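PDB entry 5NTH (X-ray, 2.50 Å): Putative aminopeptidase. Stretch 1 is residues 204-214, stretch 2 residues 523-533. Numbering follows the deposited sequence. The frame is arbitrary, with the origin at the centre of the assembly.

Stretch 1, residues 204-214: AELEAICTSVQ
Stretch 2 523-533: ATGYGVTLVFE

Segments more than three hundred residues apart in sequence can pack closely without a hydrogen bond between them, and this putative aminopeptidase offers a compact example: the two stretches bury 401 Å² between them. Residues 204-214 are helical throughout (phi/psi near -62/-43), within a longer helix. Stretch 2 arrives as a loop, turns through Gly-525 (79/4) and Gly-527 (117/-37), the latter an N-cap, and becomes helical from Val-528. The helix axes approach to 10.3 Å, and their directions differ by 142°, so the helices run obliquely antiparallel. CA of Ile-209 lies 6.9 Å from CA of Thr-529, while CA of Val-213 and CA of Gly-525 are only 4.9 Å apart.

Along stretch 1, Glu-205 (m, t, chi3 -56°) comes first, its OE2 4.1 Å from CZ of Phe-532, at the edge of the ring; that oxygen is hydrogen-bonded elsewhere in the structure. One turn on, Ile-209 (m, t) covers a face of the same ring, which is set by chi1 -162° and chi2 -89°. CD1 of Ile-209 sits 3.9 Å from the Phe-532 ring centroid, 19° off the normal, a CH-pi contact, and CG2 of Ile-209 lies 3.7 Å from OG1 of Thr-529 (m).

Ser-212, chi1 -91°, places CB 3.6 Å from CG1 of Val-528 (t). Val-213 (t) then meets both the second helix and the loop before it: its CG2 lies 3.9 Å from CG1 of Val-528, an apolar pairing, and 3.5 Å from OG1 of Thr-529. The close backbone approach here depends on an absent side chain. An ideal CB on Gly-525 would stand 2.8 Å from CG1 of Val-213, a clash, and the positive phi independently favours glycine.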

ATOM      1  N   ALA A 204      42.193  31.650  13.361  1.00 29.80           N
ATOM      2  CA  ALA A 204      42.602  30.243  13.413  1.00 29.62           C
ATOM      3  C   ALA A 204      41.442  29.314  13.872  1.00 29.74           C
ATOM      4  O   ALA A 204      41.353  28.171  13.426  1.00 30.08           O
ATOM      5  CB  ALA A 204      43.833  30.072  14.289  1.00 29.21           C
ATOM      6  N   GLU A 205      40.565  29.835  14.732  1.00 29.35           N
ATOM      7  CA  GLU A 205      39.328  29.165  15.111  1.00 30.12           C
ATOM      8  C   GLU A 205      38.341  29.022  13.944  1.00 29.99           C
ATOM      9  O   GLU A 205      37.824  27.939  13.675  1.00 30.10           O
ATOM     10  CB  GLU A 205      38.669  29.871  16.298  1.00 30.41           C
ATOM     11  CG  GLU A 205      39.172  29.323  17.627  1.00 32.10           C
ATOM     12  CD  GLU A 205      38.994  30.255  18.827  1.00 34.05           C
ATOM     13  OE1 GLU A 205      39.499  31.425  18.770  1.00 35.95           O
ATOM     14  OE2 GLU A 205      38.364  29.798  19.839  1.00 34.64           O
ATOM     15  N   LEU A 206      38.089  30.093  13.229  1.00 30.00           N
ATOM     16  CA  LEU A 206      37.156  30.004  12.109  1.00 30.65           C
ATOM     17  C   LEU A 206      37.627  28.979  11.069  1.00 32.43           C
ATOM     18  O   LEU A 206      36.811  28.257  10.504  1.00 33.51           O
ATOM     19  CB  LEU A 206      36.937  31.359  11.470  1.00 29.66           C
ATOM     20  CG  LEU A 206      36.382  32.400  12.433  1.00 29.13           C
ATOM     21  CD1 LEU A 206      36.270  33.719  11.697  1.00 28.72           C
ATOM     22  CD2 LEU A 206      35.049  32.001  13.042  1.00 28.89           C
ATOM     23  N   GLU A 207      38.940  28.897  10.850  1.00 33.84           N
ATOM     24  CA  GLU A 207      39.524  27.855  10.005  1.00 34.21           C
ATOM     25  C   GLU A 207      39.325  26.449  10.585  1.00 33.80           C
ATOM     26  O   GLU A 207      39.040  25.480   9.854  1.00 36.03           O
ATOM     27  CB  GLU A 207      41.005  28.149   9.758  1.00 35.84           C
ATOM     28  CG  GLU A 207      41.204  29.285   8.758  1.00 38.19           C
ATOM     29  CD  GLU A 207      42.556  29.997   8.851  1.00 39.50           C
ATOM     30  OE1 GLU A 207      43.037  30.332   9.953  1.00 40.57           O
ATOM     31  OE2 GLU A 207      43.145  30.249   7.789  1.00 41.92           O
ATOM     32  N   ALA A 208      39.484  26.324  11.889  1.00 31.83           N
ATOM     33  CA  ALA A 208      39.246  25.040  12.525  1.00 30.93           C
ATOM     34  C   ALA A 208      37.779  24.603  12.376  1.00 29.66           C
ATOM     35  O   ALA A 208      37.527  23.423  12.111  1.00 28.80           O
ATOM     36  CB  ALA A 208      39.651  25.099  13.981  1.00 31.37           C
ATOM     37  N   ILE A 209      36.838  25.554  12.520  1.00 28.11           N
ATOM     38  CA  ILE A 209      35.403  25.307  12.239  1.00 26.84           C
ATOM     39  C   ILE A 209      35.186  24.904  10.778  1.00 26.67           C
ATOM     40  O   ILE A 209      34.572  23.872  10.502  1.00 26.58           O
ATOM     41  CB  ILE A 209      34.527  26.512  12.624  1.00 26.14           C
ATOM     42  CG1 ILE A 209      34.361  26.555  14.136  1.00 26.81           C
ATOM     43  CG2 ILE A 209      33.141  26.412  12.051  1.00 25.97           C
ATOM     44  CD1 ILE A 209      33.856  27.901  14.650  1.00 27.15           C
ATOM     45  N   CYS A 210      35.695  25.701   9.845  1.00 26.61           N
ATOM     46  CA  CYS A 210      35.536  25.395   8.419  1.00 26.54           C
ATOM     47  C   CYS A 210      36.046  24.001   8.118  1.00 25.04           C
ATOM     48  O   CYS A 210      35.336  23.226   7.519  1.00 24.18           O
ATOM     49  CB  CYS A 210      36.255  26.414   7.544  1.00 27.56           C
ATOM     50  SG  CYS A 210      35.427  28.012   7.535  1.00 29.80           S
ATOM     51  N   THR A 211      37.260  23.683   8.572  1.00 24.07           N
ATOM     52  CA  THR A 211      37.843  22.350   8.377  1.00 23.44           C
ATOM     53  C   THR A 211      36.958  21.255   8.962  1.00 23.22           C
ATOM     54  O   THR A 211      36.741  20.229   8.307  1.00 23.00           O
ATOM     55  CB  THR A 211      39.250  22.256   8.990  1.00 23.54           C
ATOM     56  OG1 THR A 211      40.157  23.071   8.250  1.00 24.25           O
ATOM     57  CG2 THR A 211      39.797  20.835   8.986  1.00 23.73           C
ATOM     58  N   SER A 212      36.473  21.470  10.187  1.00 22.51           N
ATOM     59  CA  SER A 212      35.603  20.506  10.832  1.00 22.46           C
ATOM     60  C   SER A 212      34.231  20.371  10.170  1.00 22.24           C
ATOM     61  O   SER A 212      33.717  19.269  10.081  1.00 22.20           O
ATOM     62  CB  SER A 212      35.417  20.788  12.341  1.00 22.73           C
ATOM     63  OG  SER A 212      36.395  20.105  13.122  1.00 22.82           O
ATOM     64  N   VAL A 213      33.604  21.462   9.763  1.00 21.96           N
ATOM     65  CA  VAL A 213      32.309  21.346   9.100  1.00 22.21           C
ATOM     66  C   VAL A 213      32.493  20.511   7.812  1.00 22.85           C
ATOM     67  O   VAL A 213      31.785  19.533   7.564  1.00 23.63           O
ATOM     68  CB  VAL A 213      31.728  22.720   8.739  1.00 22.31           C
ATOM     69  CG1 VAL A 213      30.682  22.617   7.651  1.00 22.64           C
ATOM     70  CG2 VAL A 213      31.118  23.394   9.935  1.00 22.32           C
ATOM     71  N   GLN A 214      33.465  20.890   7.005  1.00 22.63           N
ATOM     72  CA  GLN A 214      33.742  20.153   5.783  1.00 22.80           C
ATOM     73  C   GLN A 214      34.244  18.711   5.933  1.00 23.06           C
ATOM     74  O   GLN A 214      33.932  17.877   5.083  1.00 23.27           O
ATOM     75  CB  GLN A 214      34.704  20.939   4.920  1.00 22.39           C
ATOM     76  CG  GLN A 214      33.964  22.029   4.193  1.00 22.32           C
ATOM     77  CD  GLN A 214      34.871  22.840   3.339  1.00 22.00           C
ATOM     78  OE1 GLN A 214      36.058  22.607   3.328  1.00 21.99           O
ATOM     79  NE2 GLN A 214      34.320  23.798   2.626  1.00 21.93           N
ATOM     80  N   ALA A 523      25.389  16.295   2.312  1.00 25.46           N
ATOM     81  CA  ALA A 523      25.632  16.515   3.736  1.00 25.69           C
ATOM     82  C   ALA A 523      25.862  17.991   4.074  1.00 25.87           C
ATOM     83  O   ALA A 523      26.551  18.676   3.342  1.00 27.67           O
ATOM     84  CB  ALA A 523      26.839  15.693   4.162  1.00 25.73           C
ATOM     85  N   THR A 524      25.281  18.467   5.171  1.00 25.63           N
ATOM     86  CA  THR A 524      25.359  19.867   5.568  1.00 25.71           C
ATOM     87  C   THR A 524      26.451  20.181   6.567  1.00 25.79           C
ATOM     88  O   THR A 524      26.791  21.339   6.744  1.00 26.45           O
ATOM     89  CB  THR A 524      24.034  20.392   6.153  1.00 25.52           C
ATOM     90  OG1 THR A 524      23.702  19.684   7.352  1.00 25.66           O
ATOM     91  CG2 THR A 524      22.923  20.256   5.132  1.00 25.57           C
ATOM     92  N   GLY A 525      26.990  19.168   7.228  1.00 26.23           N
ATOM     93  CA  GLY A 525      27.933  19.375   8.329  1.00 26.68           C
ATOM     94  C   GLY A 525      27.260  19.739   9.652  1.00 26.93           C
ATOM     95  O   GLY A 525      27.946  20.012  10.648  1.00 27.69           O
ATOM     96  N   TYR A 526      25.922  19.741   9.673  1.00 25.98           N
ATOM     97  CA  TYR A 526      25.164  20.106  10.857  1.00 25.69           C
ATOM     98  C   TYR A 526      25.686  19.411  12.096  1.00 26.46           C
ATOM     99  O   TYR A 526      25.928  18.212  12.071  1.00 26.86           O
ATOM    100  CB  TYR A 526      23.713  19.725  10.706  1.00 24.89           C
ATOM    101  CG  TYR A 526      22.850  20.209  11.833  1.00 24.06           C
ATOM    102  CD1 TYR A 526      22.955  19.670  13.132  1.00 23.80           C
ATOM    103  CD2 TYR A 526      21.922  21.198  11.623  1.00 23.65           C
ATOM    104  CE1 TYR A 526      22.158  20.119  14.173  1.00 22.99           C
ATOM    105  CE2 TYR A 526      21.113  21.632  12.659  1.00 23.73           C
ATOM    106  CZ  TYR A 526      21.236  21.084  13.922  1.00 23.17           C
ATOM    107  OH  TYR A 526      20.449  21.576  14.919  1.00 23.52           O
ATOM    108  N   GLY A 527      25.807  20.184  13.176  1.00 26.81           N
ATOM    109  CA  GLY A 527      26.186  19.682  14.469  1.00 26.90           C
ATOM    110  C   GLY A 527      27.493  20.263  14.937  1.00 27.62           C
ATOM    111  O   GLY A 527      27.661  20.514  16.121  1.00 28.05           O
ATOM    112  N   VAL A 528      28.417  20.460  14.009  1.00 28.69           N
ATOM    113  CA  VAL A 528      29.783  20.861  14.312  1.00 29.93           C
ATOM    114  C   VAL A 528      29.834  22.233  14.966  1.00 31.36           C
ATOM    115  O   VAL A 528      30.597  22.458  15.912  1.00 33.40           O
ATOM    116  CB  VAL A 528      30.619  20.952  13.024  1.00 30.32           C
ATOM    117  CG1 VAL A 528      31.987  21.548  13.317  1.00 30.65           C
ATOM    118  CG2 VAL A 528      30.774  19.575  12.381  1.00 30.15           C
ATOM    119  N   THR A 529      29.037  23.149  14.426  1.00 31.43           N
ATOM    120  CA  THR A 529      29.030  24.537  14.858  1.00 30.55           C
ATOM    121  C   THR A 529      27.982  24.777  15.946  1.00 30.09           C
ATOM    122  O   THR A 529      28.058  25.785  16.684  1.00 30.31           O
ATOM    123  CB  THR A 529      28.792  25.489  13.661  1.00 31.05           C
ATOM    124  OG1 THR A 529      29.667  25.142  12.580  1.00 31.88           O
ATOM    125  CG2 THR A 529      29.093  26.927  14.027  1.00 31.77           C
ATOM    126  N   LEU A 530      26.996  23.883  16.050  1.00 27.98           N
ATOM    127  CA  LEU A 530      26.048  23.979  17.134  1.00 26.34           C
ATOM    128  C   LEU A 530      26.809  23.780  18.443  1.00 25.47           C
ATOM    129  O   LEU A 530      26.716  24.591  19.357  1.00 24.87           O
ATOM    130  CB  LEU A 530      24.943  22.958  16.966  1.00 26.48           C
ATOM    131  CG  LEU A 530      23.906  22.930  18.095  1.00 27.04           C
ATOM    132  CD1 LEU A 530      23.089  24.218  18.224  1.00 26.91           C
ATOM    133  CD2 LEU A 530      23.019  21.733  17.860  1.00 27.25           C
ATOM    134  N   VAL A 531      27.601  22.716  18.481  1.00 25.34           N
ATOM    135  CA  VAL A 531      28.352  22.278  19.664  1.00 25.27           C
ATOM    136  C   VAL A 531      29.509  23.202  20.040  1.00 26.38           C
ATOM    137  O   VAL A 531      29.784  23.426  21.211  1.00 27.17           O
ATOM    138  CB  VAL A 531      28.905  20.878  19.419  1.00 24.78           C
ATOM    139  CG1 VAL A 531      30.005  20.504  20.388  1.00 25.00           C
ATOM    140  CG2 VAL A 531      27.790  19.871  19.535  1.00 25.03           C
ATOM    141  N   PHE A 532      30.210  23.700  19.039  1.00 27.33           N
ATOM    142  CA  PHE A 532      31.197  24.717  19.260  1.00 27.26           C
ATOM    143  C   PHE A 532      30.565  25.913  19.979  1.00 27.33           C
ATOM    144  O   PHE A 532      31.062  26.328  21.012  1.00 27.43           O
ATOM    145  CB  PHE A 532      31.818  25.121  17.934  1.00 27.63           C
ATOM    146  CG  PHE A 532      33.116  25.840  18.080  1.00 27.83           C
ATOM    147  CD1 PHE A 532      33.148  27.201  18.218  1.00 27.68           C
ATOM    148  CD2 PHE A 532      34.324  25.130  18.088  1.00 28.78           C
ATOM    149  CE1 PHE A 532      34.363  27.858  18.345  1.00 28.68           C
ATOM    150  CE2 PHE A 532      35.549  25.781  18.211  1.00 28.85           C
ATOM    151  CZ  PHE A 532      35.565  27.151  18.336  1.00 28.50           C
ATOM    152  N   GLU A 533      29.444  26.426  19.483  1.00 28.42           N
ATOM    153  CA  GLU A 533      28.782  27.572  20.139  1.00 29.59           C
ATOM    154  C   GLU A 533      28.321  27.228  21.539  1.00 29.76           C
ATOM    155  O   GLU A 533      28.676  27.919  22.502  1.00 30.84           O
ATOM    156  CB  GLU A 533      27.574  28.082  19.351  1.00 30.84           C
ATOM    157  CG  GLU A 533      27.937  29.140  18.333  1.00 33.22           C
ATOM    158  CD  GLU A 533      28.514  30.426  18.950  1.00 35.57           C
ATOM    159  OE1 GLU A 533      27.952  30.935  19.960  1.00 34.64           O
ATOM    160  OE2 GLU A 533      29.541  30.938  18.402  1.00 38.58           O
TER